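Local structure of proline dehydrogenase (Deinococcus radiodurans, 4H6Q) at residues Q211-L216 and T227-H232; M190-Y195 and T231-I236; G176-L181 and F218-A223. The protein catalyses the FAD-dependent oxidation of L-proline to delta-1-pyrroline-5-carboxylate, the first step of proline degradation to glutamate, passing the electrons to a quinone. All blocks are in the same frame, centred on the assembly; numbering follows the deposited sequence.

Contact 1: Q211-L216 and T227-H232. With FAD (flavin-adenine dinucleotide), chain C.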
# COMPACT_ATOMS: atom_id res chain seq x y z
N GLN A 211 -15.73 6.05 11.54
CA GLN A 211 -17.01 5.61 11.01
C GLN A 211 -16.97 5.47 9.49
O GLN A 211 -17.49 4.50 8.92
CB GLN A 211 -18.14 6.54 11.42
CG GLN A 211 -19.48 5.83 11.27
CD GLN A 211 -19.52 4.44 12.01
OE1 GLN A 211 -18.96 4.26 13.12
NE2 GLN A 211 -20.19 3.49 11.40
N ASN A 212 -16.34 6.44 8.84
CA ASN A 212 -16.27 6.44 7.38
C ASN A 212 -15.42 5.25 6.91
O ASN A 212 -15.68 4.69 5.84
CB ASN A 212 -15.72 7.76 6.84
CG ASN A 212 -16.11 8.00 5.41
OD1 ASN A 212 -17.29 7.86 5.06
ND2 ASN A 212 -15.16 8.39 4.56
N TYR A 213 -14.42 4.87 7.72
CA TYR A 213 -13.62 3.69 7.44
C TYR A 213 -14.50 2.44 7.36
O TYR A 213 -14.42 1.64 6.38
CB TYR A 213 -12.51 3.54 8.50
CG TYR A 213 -11.52 2.45 8.15
CD1 TYR A 213 -10.31 2.76 7.55
CD2 TYR A 213 -11.80 1.09 8.42
CE1 TYR A 213 -9.38 1.77 7.21
CE2 TYR A 213 -10.89 0.11 8.10
CZ TYR A 213 -9.70 0.44 7.48
OH TYR A 213 -8.83 -0.57 7.13
N ARG A 214 -15.35 2.26 8.36
CA ARG A 214 -16.29 1.15 8.33
C ARG A 214 -17.19 1.19 7.10
O ARG A 214 -17.40 0.15 6.47
CB ARG A 214 -17.12 1.11 9.61
CG ARG A 214 -16.31 0.80 10.85
CD ARG A 214 -17.19 0.97 12.09
NE ARG A 214 -16.58 0.46 13.31
CZ ARG A 214 -15.68 1.09 14.03
NH1 ARG A 214 -15.27 2.31 13.66
NH2 ARG A 214 -15.21 0.52 15.15
N ARG A 215 -17.75 2.35 6.75
CA ARG A 215 -18.63 2.44 5.58
C ARG A 215 -17.88 2.00 4.32
O ARG A 215 -18.43 1.28 3.49
CB ARG A 215 -19.20 3.87 5.41
CG ARG A 215 -20.13 4.30 6.53
CD ARG A 215 -20.86 5.61 6.19
NE ARG A 215 -19.95 6.76 6.27
CZ ARG A 215 -19.98 7.67 7.24
NH1 ARG A 215 -20.91 7.59 8.19
NH2 ARG A 215 -19.11 8.67 7.24
N LEU A 216 -16.62 2.42 4.17
CA LEU A 216 -15.87 2.05 2.97
C LEU A 216 -15.69 0.52 2.89
O LEU A 216 -15.89 -0.09 1.83
CB LEU A 216 -14.48 2.72 2.96
CG LEU A 216 -14.49 4.16 2.45
CD1 LEU A 216 -13.15 4.77 2.80
CD2 LEU A 216 -14.72 4.20 0.92
N THR A 227 -11.27 -6.71 -0.76
CA THR A 227 -11.06 -5.56 0.12
C THR A 227 -9.86 -5.83 0.98
O THR A 227 -9.77 -6.91 1.59
CB THR A 227 -12.31 -5.37 1.00
OG1 THR A 227 -13.46 -5.20 0.16
CG2 THR A 227 -12.20 -4.15 1.84
N ASN A 228 -8.95 -4.86 1.08
CA ASN A 228 -7.81 -4.97 2.00
C ASN A 228 -8.09 -4.04 3.18
O ASN A 228 -8.18 -2.81 2.98
CB ASN A 228 -6.47 -4.64 1.31
CG ASN A 228 -6.33 -5.33 -0.02
OD1 ASN A 228 -6.32 -6.58 -0.07
ND2 ASN A 228 -6.27 -4.56 -1.12
N VAL A 229 -8.24 -4.62 4.36
CA VAL A 229 -8.61 -3.85 5.55
C VAL A 229 -7.29 -3.47 6.24
O VAL A 229 -6.76 -4.22 7.07
CB VAL A 229 -9.53 -4.69 6.46
CG1 VAL A 229 -9.95 -3.90 7.71
CG2 VAL A 229 -10.78 -5.12 5.68
N ALA A 230 -6.74 -2.33 5.81
CA ALA A 230 -5.40 -1.90 6.24
C ALA A 230 -5.50 -0.96 7.44
O ALA A 230 -5.76 0.24 7.28
CB ALA A 230 -4.69 -1.19 5.08
N THR A 231 -5.32 -1.52 8.63
CA THR A 231 -5.38 -0.76 9.87
C THR A 231 -4.79 -1.57 10.99
O THR A 231 -4.75 -2.82 10.92
CB THR A 231 -6.86 -0.36 10.23
OG1 THR A 231 -6.87 0.49 11.38
CG2 THR A 231 -7.76 -1.60 10.54
N HIS A 232 -4.34 -0.88 12.04
CA HIS A 232 -3.91 -1.56 13.27
C HIS A 232 -4.90 -1.28 14.41
O HIS A 232 -4.62 -1.60 15.58
CB HIS A 232 -2.50 -1.12 13.68
CG HIS A 232 -1.56 -0.96 12.52
ND1 HIS A 232 -1.41 0.25 11.86
CD2 HIS A 232 -0.72 -1.84 11.91
CE1 HIS A 232 -0.54 0.09 10.87
NE2 HIS A 232 -0.10 -1.17 10.89
PA FAD C . -4.68 4.73 14.23
O1A FAD C . -6.08 5.12 14.71
O2A FAD C . -3.76 5.80 13.82
O5B FAD C . -3.90 3.88 15.20
C5B FAD C . -4.49 2.72 15.76
C4B FAD C . -3.57 1.99 16.71
O4B FAD C . -2.61 1.30 15.94
C3B FAD C . -2.76 2.88 17.59
O3B FAD C . -3.44 3.34 18.75
C2B FAD C . -1.60 2.01 17.88
O2B FAD C . -1.92 0.97 18.78
C1B FAD C . -1.35 1.41 16.53
N9A FAD C . -0.48 2.23 15.67
C8A FAD C . -0.82 2.78 14.44
N7A FAD C . 0.20 3.46 13.91
C5A FAD C . 1.27 3.33 14.80
C6A FAD C . 2.57 3.80 14.81
N6A FAD C . 3.09 4.59 13.74
N1A FAD C . 3.34 3.50 15.86
C2A FAD C . 2.90 2.75 16.89
N3A FAD C . 1.65 2.27 16.94
C4A FAD C . 0.85 2.54 15.91
N1 FAD C . -2.53 5.84 4.03
C2 FAD C . -2.49 6.56 2.87
O2 FAD C . -2.87 7.82 2.94
N3 FAD C . -2.10 6.02 1.68
C4 FAD C . -1.71 4.69 1.58
O4 FAD C . -1.31 4.18 0.40
C4X FAD C . -1.73 3.88 2.80
N5 FAD C . -1.36 2.56 2.77
C5X FAD C . -1.44 1.84 3.95
C6 FAD C . -1.08 0.49 3.95
C7 FAD C . -1.19 -0.27 5.14
C7M FAD C . -0.80 -1.75 5.14
C8 FAD C . -1.66 0.36 6.31
C8M FAD C . -1.80 -0.42 7.60
C9 FAD C . -1.99 1.72 6.31
C9A FAD C . -1.90 2.45 5.14
N10 FAD C . -2.27 3.81 5.16
C10 FAD C . -2.18 4.53 4.00
C1' FAD C . -2.78 4.46 6.36
C2' FAD C . -1.82 5.28 7.16
O2' FAD C . -0.55 4.67 7.00
C3' FAD C . -2.63 5.29 8.48
O3' FAD C . -3.40 6.43 8.70
C4' FAD C . -1.92 4.92 9.72
O4' FAD C . -1.44 3.64 9.49
C5' FAD C . -2.91 4.94 10.88
O5' FAD C . -2.86 3.72 11.54
P FAD C . -4.16 2.90 11.93
O1P FAD C . -5.26 2.67 10.85
O2P FAD C . -3.57 1.70 12.72
O3P FAD C . -4.89 3.71 13.12
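The ring of Tyr-213 takes Val-229 at its edge, near the ring plane, with CG1 of the valine 3.6 Å from Tyr-213 OH; CB of Thr-231 and the carbonyl oxygen of Ala-230 approach it obliquely. Tyr-213 CE2 also lies 4.1 Å from Val-229 CG1. With CG anti to the backbone N (chi1 -171°), the phenol leaves helix 206-222 toward strand 227-230 and lays its hydroxyl against the backbone between Val-229 and Thr-231. There OH lies 3.2 Å from Ala-230 O, a weak hydrogen bond; Met-190 O is also within reach of the one proton, so the choice between them stays open. The second ring, His-232, turns its edge to the cofactor, with FAD O2P and O4' near its plane. His-232 grips O2P twice, ND1 at 2.7 Å from FAD O2P and the backbone N at 2.8 Å from it. Thr-231 OG1 donates to FAD O1P, the second non-bridging oxygen of the same phosphate, over 2.8 Å. The methyl of Ala-230 packs on the dimethylbenzene end of the flavin, CB standing 3.6 Å from FAD C8. Helix 206-222 thus packs on the strand that follows it, within the beta-alpha-beta unit 188-191, 206-222, 227-230 of the TIM-type barrel, and the C-terminal end of that strand supplies part of the FAD site.

Contact 2: M190-Y195 and T231-I236. With FAD (flavin-adenine dinucleotide), chain C.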
# COMPACT_ATOMS: atom_id res chain seq x y z
N MET A 190 -8.54 -0.12 2.01
CA MET A 190 -9.11 0.98 2.78
C MET A 190 -8.15 1.34 3.90
O MET A 190 -7.70 0.44 4.63
CB MET A 190 -10.45 0.61 3.38
CG MET A 190 -11.46 0.07 2.32
SD MET A 190 -11.58 1.18 0.89
CE MET A 190 -12.73 0.22 -0.09
N VAL A 191 -7.81 2.64 4.00
CA VAL A 191 -6.90 3.14 5.04
C VAL A 191 -7.57 4.35 5.66
O VAL A 191 -8.52 4.90 5.09
CB VAL A 191 -5.52 3.55 4.43
CG1 VAL A 191 -4.90 2.38 3.69
CG2 VAL A 191 -5.64 4.76 3.50
N LYS A 192 -7.08 4.81 6.81
CA LYS A 192 -7.56 6.07 7.41
C LYS A 192 -7.03 7.28 6.63
O LYS A 192 -7.83 8.14 6.23
CB LYS A 192 -7.23 6.13 8.91
CG LYS A 192 -7.98 5.07 9.72
CD LYS A 192 -7.82 5.31 11.23
CE LYS A 192 -8.39 4.09 11.99
NZ LYS A 192 -8.53 4.45 13.46
N GLY A 193 -5.73 7.38 6.44
CA GLY A 193 -5.14 8.48 5.69
C GLY A 193 -3.88 9.00 6.35
O GLY A 193 -3.89 9.27 7.54
N ALA A 194 -2.79 9.14 5.57
CA ALA A 194 -1.46 9.38 6.13
C ALA A 194 -1.00 10.82 6.17
O ALA A 194 0.01 11.10 6.79
CB ALA A 194 -0.40 8.56 5.41
N TYR A 195 -1.72 11.72 5.51
CA TYR A 195 -1.20 13.07 5.19
C TYR A 195 -1.88 14.17 6.01
O TYR A 195 -2.89 13.92 6.67
CB TYR A 195 -1.31 13.34 3.68
CG TYR A 195 -0.52 12.33 2.88
CD1 TYR A 195 0.85 12.51 2.61
CD2 TYR A 195 -1.12 11.17 2.42
CE1 TYR A 195 1.58 11.57 1.90
CE2 TYR A 195 -0.40 10.23 1.73
CZ TYR A 195 0.93 10.43 1.45
OH TYR A 195 1.60 9.45 0.77
N THR A 231 -5.32 -1.52 8.63
CA THR A 231 -5.38 -0.76 9.87
C THR A 231 -4.79 -1.57 10.99
O THR A 231 -4.75 -2.82 10.92
CB THR A 231 -6.86 -0.36 10.23
OG1 THR A 231 -6.87 0.49 11.38
CG2 THR A 231 -7.76 -1.60 10.54
N HIS A 232 -4.34 -0.88 12.04
CA HIS A 232 -3.91 -1.56 13.27
C HIS A 232 -4.90 -1.28 14.41
O HIS A 232 -4.62 -1.60 15.58
CB HIS A 232 -2.50 -1.12 13.68
CG HIS A 232 -1.56 -0.96 12.52
ND1 HIS A 232 -1.41 0.25 11.86
CD2 HIS A 232 -0.72 -1.84 11.91
CE1 HIS A 232 -0.54 0.09 10.87
NE2 HIS A 232 -0.10 -1.17 10.89
N ASP A 233 -6.04 -0.68 14.07
CA ASP A 233 -7.06 -0.31 15.08
C ASP A 233 -7.91 -1.54 15.43
O ASP A 233 -8.69 -2.02 14.62
CB ASP A 233 -7.92 0.83 14.50
CG ASP A 233 -8.99 1.30 15.44
OD1 ASP A 233 -9.45 0.56 16.35
OD2 ASP A 233 -9.45 2.45 15.23
N GLU A 234 -7.72 -2.06 16.64
CA GLU A 234 -8.34 -3.32 17.04
C GLU A 234 -9.86 -3.22 17.12
O GLU A 234 -10.57 -4.22 16.88
CB GLU A 234 -7.78 -3.77 18.39
CG GLU A 234 -6.87 -4.90 18.27
CD GLU A 234 -6.61 -5.63 19.57
OE1 GLU A 234 -5.85 -5.05 20.37
OE2 GLU A 234 -7.15 -6.76 19.79
N ARG A 235 -10.38 -2.04 17.48
CA ARG A 235 -11.83 -1.86 17.54
C ARG A 235 -12.42 -2.05 16.13
O ARG A 235 -13.46 -2.70 15.95
CB ARG A 235 -12.22 -0.48 18.07
N ILE A 236 -11.74 -1.49 15.12
CA ILE A 236 -12.20 -1.65 13.74
C ILE A 236 -12.04 -3.11 13.28
O ILE A 236 -12.97 -3.68 12.67
CB ILE A 236 -11.50 -0.65 12.80
CG1 ILE A 236 -12.02 0.75 13.10
CG2 ILE A 236 -11.76 -1.07 11.31
CD1 ILE A 236 -11.19 1.84 12.40
PA FAD C . -4.68 4.73 14.23
O1A FAD C . -6.08 5.12 14.71
O2A FAD C . -3.76 5.80 13.82
O5B FAD C . -3.90 3.88 15.20
C5B FAD C . -4.49 2.72 15.76
C4B FAD C . -3.57 1.99 16.71
O4B FAD C . -2.61 1.30 15.94
C3B FAD C . -2.76 2.88 17.59
O3B FAD C . -3.44 3.34 18.75
C2B FAD C . -1.60 2.01 17.88
O2B FAD C . -1.92 0.97 18.78
C1B FAD C . -1.35 1.41 16.53
N9A FAD C . -0.48 2.23 15.67
C8A FAD C . -0.82 2.78 14.44
N7A FAD C . 0.20 3.46 13.91
C5A FAD C . 1.27 3.33 14.80
C6A FAD C . 2.57 3.80 14.81
N6A FAD C . 3.09 4.59 13.74
N1A FAD C . 3.34 3.50 15.86
C2A FAD C . 2.90 2.75 16.89
N3A FAD C . 1.65 2.27 16.94
C4A FAD C . 0.85 2.54 15.91
N1 FAD C . -2.53 5.84 4.03
C2 FAD C . -2.49 6.56 2.87
O2 FAD C . -2.87 7.82 2.94
N3 FAD C . -2.10 6.02 1.68
C4 FAD C . -1.71 4.69 1.58
O4 FAD C . -1.31 4.18 0.40
C4X FAD C . -1.73 3.88 2.80
N5 FAD C . -1.36 2.56 2.77
C5X FAD C . -1.44 1.84 3.95
C6 FAD C . -1.08 0.49 3.95
C7 FAD C . -1.19 -0.27 5.14
C7M FAD C . -0.80 -1.75 5.14
C8 FAD C . -1.66 0.36 6.31
C8M FAD C . -1.80 -0.42 7.60
C9 FAD C . -1.99 1.72 6.31
C9A FAD C . -1.90 2.45 5.14
N10 FAD C . -2.27 3.81 5.16
C10 FAD C . -2.18 4.53 4.00
C1' FAD C . -2.78 4.46 6.36
C2' FAD C . -1.82 5.28 7.16
O2' FAD C . -0.55 4.67 7.00
C3' FAD C . -2.63 5.29 8.48
O3' FAD C . -3.40 6.43 8.70
C4' FAD C . -1.92 4.92 9.72
O4' FAD C . -1.44 3.64 9.49
C5' FAD C . -2.91 4.94 10.88
O5' FAD C . -2.86 3.72 11.54
P FAD C . -4.16 2.90 11.93
O1P FAD C . -5.26 2.67 10.85
O2P FAD C . -3.57 1.70 12.72
O3P FAD C . -4.89 3.71 13.12
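Lys-192 NZ lies between two acidic groups, 2.8 Å from Asp-233 OD2 in a salt bridge and 2.8 Å from FAD O1A in a hydrogen bond. The carboxylate receives it on the anti lone pair of OD2, the one turned away from OD1, and the two side chains cross at about a right angle. Asp-210 forms a further salt bridge to NZ, so the ammonium probably offsets part of the negative charge gathered by the diphosphate and the two aspartates. OD1 of Asp-233 meanwhile caps helix 234-246 from the N-cap position, through weak bonds from the backbone N of Arg-235 and of Ile-236. Asp-233 N donates to Thr-231 OG1 over 3.0 Å, closing an ST turn at the end of strand 227-230. Both segments leave neighbouring strands at their C-terminal ends, the mouth of the beta8-alpha8 barrel, where the cofactor sits. Past the lysine, Ala-194 N donates to FAD O2 over 2.9 Å, a bond likely to favour negative charge on the pyrimidine side of the reduced flavin. Gly-193 meets the ribityl O3' through weak bonds only, and at its backbone angles a CB would be jammed against the carbonyl O of Lys-192, which calls for glycine. The lysine chain runs extended beyond CG, CG and CD passing alongside FAD O1P, and its CE meets Ile-236 CD1 at 3.6 Å, the two chains reaching toward each other tip to tip. Val-191 points the other way, CG2 standing 3.3 Å from FAD N1 and CG1 close to the central part of the flavin.

Contact 3: G176-L181 and F218-A223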
# COMPACT_ATOMS: atom_id res chain seq x y z
N GLY A 176 -17.97 8.31 -2.49
CA GLY A 176 -18.40 8.51 -3.86
C GLY A 176 -17.39 7.92 -4.84
O GLY A 176 -17.77 7.29 -5.86
N ASP A 177 -16.10 8.09 -4.55
CA ASP A 177 -15.06 7.50 -5.41
C ASP A 177 -15.21 5.97 -5.44
O ASP A 177 -15.11 5.36 -6.50
CB ASP A 177 -13.66 7.82 -4.88
CG ASP A 177 -13.27 9.27 -5.07
OD1 ASP A 177 -13.73 9.93 -6.03
OD2 ASP A 177 -12.45 9.74 -4.26
N ARG A 178 -15.48 5.36 -4.28
CA ARG A 178 -15.56 3.92 -4.22
C ARG A 178 -16.73 3.42 -5.07
O ARG A 178 -16.59 2.48 -5.87
CB ARG A 178 -15.74 3.45 -2.77
CG ARG A 178 -15.48 1.93 -2.62
CD ARG A 178 -16.39 1.28 -1.49
NE ARG A 178 -17.79 1.37 -1.96
CZ ARG A 178 -18.33 0.65 -2.94
NH1 ARG A 178 -17.65 -0.37 -3.49
NH2 ARG A 178 -19.56 0.94 -3.35
N ALA A 179 -17.86 4.08 -4.93
CA ALA A 179 -19.01 3.72 -5.75
C ALA A 179 -18.75 3.91 -7.23
O ALA A 179 -19.21 3.09 -8.05
CB ALA A 179 -20.25 4.54 -5.30
N SER A 180 -18.00 4.96 -7.60
CA SER A 180 -17.74 5.25 -9.01
C SER A 180 -16.90 4.18 -9.67
O SER A 180 -16.90 4.03 -10.90
CB SER A 180 -17.06 6.62 -9.18
OG SER A 180 -15.65 6.52 -8.88
N LEU A 181 -16.20 3.38 -8.86
CA LEU A 181 -15.28 2.38 -9.35
C LEU A 181 -15.90 0.98 -9.45
O LEU A 181 -15.22 0.04 -9.93
CB LEU A 181 -14.00 2.33 -8.48
CG LEU A 181 -13.13 3.59 -8.56
CD1 LEU A 181 -12.13 3.57 -7.42
CD2 LEU A 181 -12.41 3.67 -9.90
N PHE A 218 -17.33 -1.90 4.51
CA PHE A 218 -18.59 -2.65 4.46
C PHE A 218 -19.22 -2.52 3.07
O PHE A 218 -19.76 -3.51 2.52
CB PHE A 218 -19.57 -2.13 5.52
CG PHE A 218 -19.13 -2.37 6.94
CD1 PHE A 218 -18.03 -3.20 7.24
CD2 PHE A 218 -19.80 -1.75 7.99
CE1 PHE A 218 -17.64 -3.40 8.59
CE2 PHE A 218 -19.40 -1.94 9.35
CZ PHE A 218 -18.33 -2.77 9.64
N GLN A 219 -19.17 -1.34 2.46
CA GLN A 219 -19.75 -1.16 1.12
C GLN A 219 -18.95 -1.94 0.07
O GLN A 219 -19.53 -2.49 -0.87
CB GLN A 219 -19.81 0.33 0.74
CG GLN A 219 -20.89 1.13 1.48
CD GLN A 219 -22.28 0.60 1.19
OE1 GLN A 219 -22.71 0.55 0.03
NE2 GLN A 219 -22.97 0.17 2.24
N HIS A 220 -17.63 -1.98 0.22
CA HIS A 220 -16.81 -2.71 -0.73
C HIS A 220 -17.09 -4.22 -0.64
O HIS A 220 -17.23 -4.91 -1.67
CB HIS A 220 -15.30 -2.43 -0.56
CG HIS A 220 -14.57 -2.43 -1.87
ND1 HIS A 220 -14.98 -1.63 -2.93
CD2 HIS A 220 -13.45 -3.08 -2.28
CE1 HIS A 220 -14.11 -1.79 -3.93
NE2 HIS A 220 -13.18 -2.65 -3.56
N LEU A 221 -17.20 -4.72 0.60
CA LEU A 221 -17.51 -6.14 0.80
C LEU A 221 -18.91 -6.49 0.29
O LEU A 221 -19.13 -7.55 -0.33
CB LEU A 221 -17.41 -6.49 2.27
CG LEU A 221 -15.98 -6.49 2.84
CD1 LEU A 221 -16.06 -6.65 4.36
CD2 LEU A 221 -15.13 -7.63 2.21
N LYS A 222 -19.89 -5.61 0.51
CA LYS A 222 -21.24 -5.92 0.06
C LYS A 222 -21.28 -5.93 -1.47
O LYS A 222 -22.12 -6.66 -2.07
CB LYS A 222 -22.26 -4.89 0.60
CG LYS A 222 -22.62 -5.06 2.07
CD LYS A 222 -23.60 -3.95 2.50
CE LYS A 222 -23.67 -3.84 4.00
NZ LYS A 222 -24.78 -2.99 4.48
N ALA A 223 -20.42 -5.11 -2.09
CA ALA A 223 -20.35 -5.04 -3.55
C ALA A 223 -19.64 -6.26 -4.13
O ALA A 223 -19.61 -6.44 -5.35
CB ALA A 223 -19.64 -3.73 -3.99
O HOH W 1 -21.95 2.04 -2.26
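Arg-178 reaches from helix 174-180 to helix 206-222 and donates NH1 to His-220 ND1 over 3.0 Å, a fairly straight bond of 159°. The acceptor lies in the guanidinium plane and the donor near the imidazole plane, yet the two flat groups stand 64° apart, so they meet edge to edge with a twist and do not stack. Gln-219 covers one guanidinium face: its CB is 3.5 Å from Arg-178 NE, and its carbonyl oxygen sits above the plane toward the rim. The backbone N of His-220 lies over the same face as Gln-219 CB. The methyl of Ala-223 comes within 3.9 Å of Arg-178 NH1. In the one conformer of Gln-219 considered, a water accepts from Arg-178 NH2 at 2.8 Å and donates to Gln-219 OE1, so this link is doubtful. The arginine chain starts with CG anti to the backbone N (chi1 -166°), which puts CG beside His-220 ND1, and the bends at chi2 and chi3 turn CD and the guanidinium toward helix 206-222. Asp-182 also holds NH1 in a salt bridge. His-220 is set in turn by NE2, bonded to the carbonyl of Pro-186, consistent with a neutral ring protonated there and accepting at ND1. A leucine in place of Arg-178 would probably leave His-220 ND1 and the Asp-182 carboxylate without their mate and uncover the backbone of Gln-219. Arg-178 and His-220 both also touch Met-190 of strand 188-191, the arrangement of two consecutive outer helices, 174-180 and 206-222, packed against each other outside the intervening strand, as in the alpha-helical layer of a TIM barrel.

How the contacts relate
Contacts 1 and 2 lie side by side, centres about 6 Å apart, and share Thr-231 and His-232; both touch FAD. Tyr-213 OH joins them, 2.9 Å from Met-190 O in a probable hydrogen bond, while Asn-228 O meets Met-190 N at the same distance, as neighbouring strands of the barrel sheet do. Contact 3 is farther out, its centre about 11 Å from that of contact 1 and about 17 Å from that of contact 2. It shares helix 206-222 with contact 1, and the methyl of Met-190 bridges to it, CE lying 3.7 Å from His-220 CG. The bound proline analogue is about 8 Å from the side chain of Ala-230 and about 10 Å from that of Lys-192.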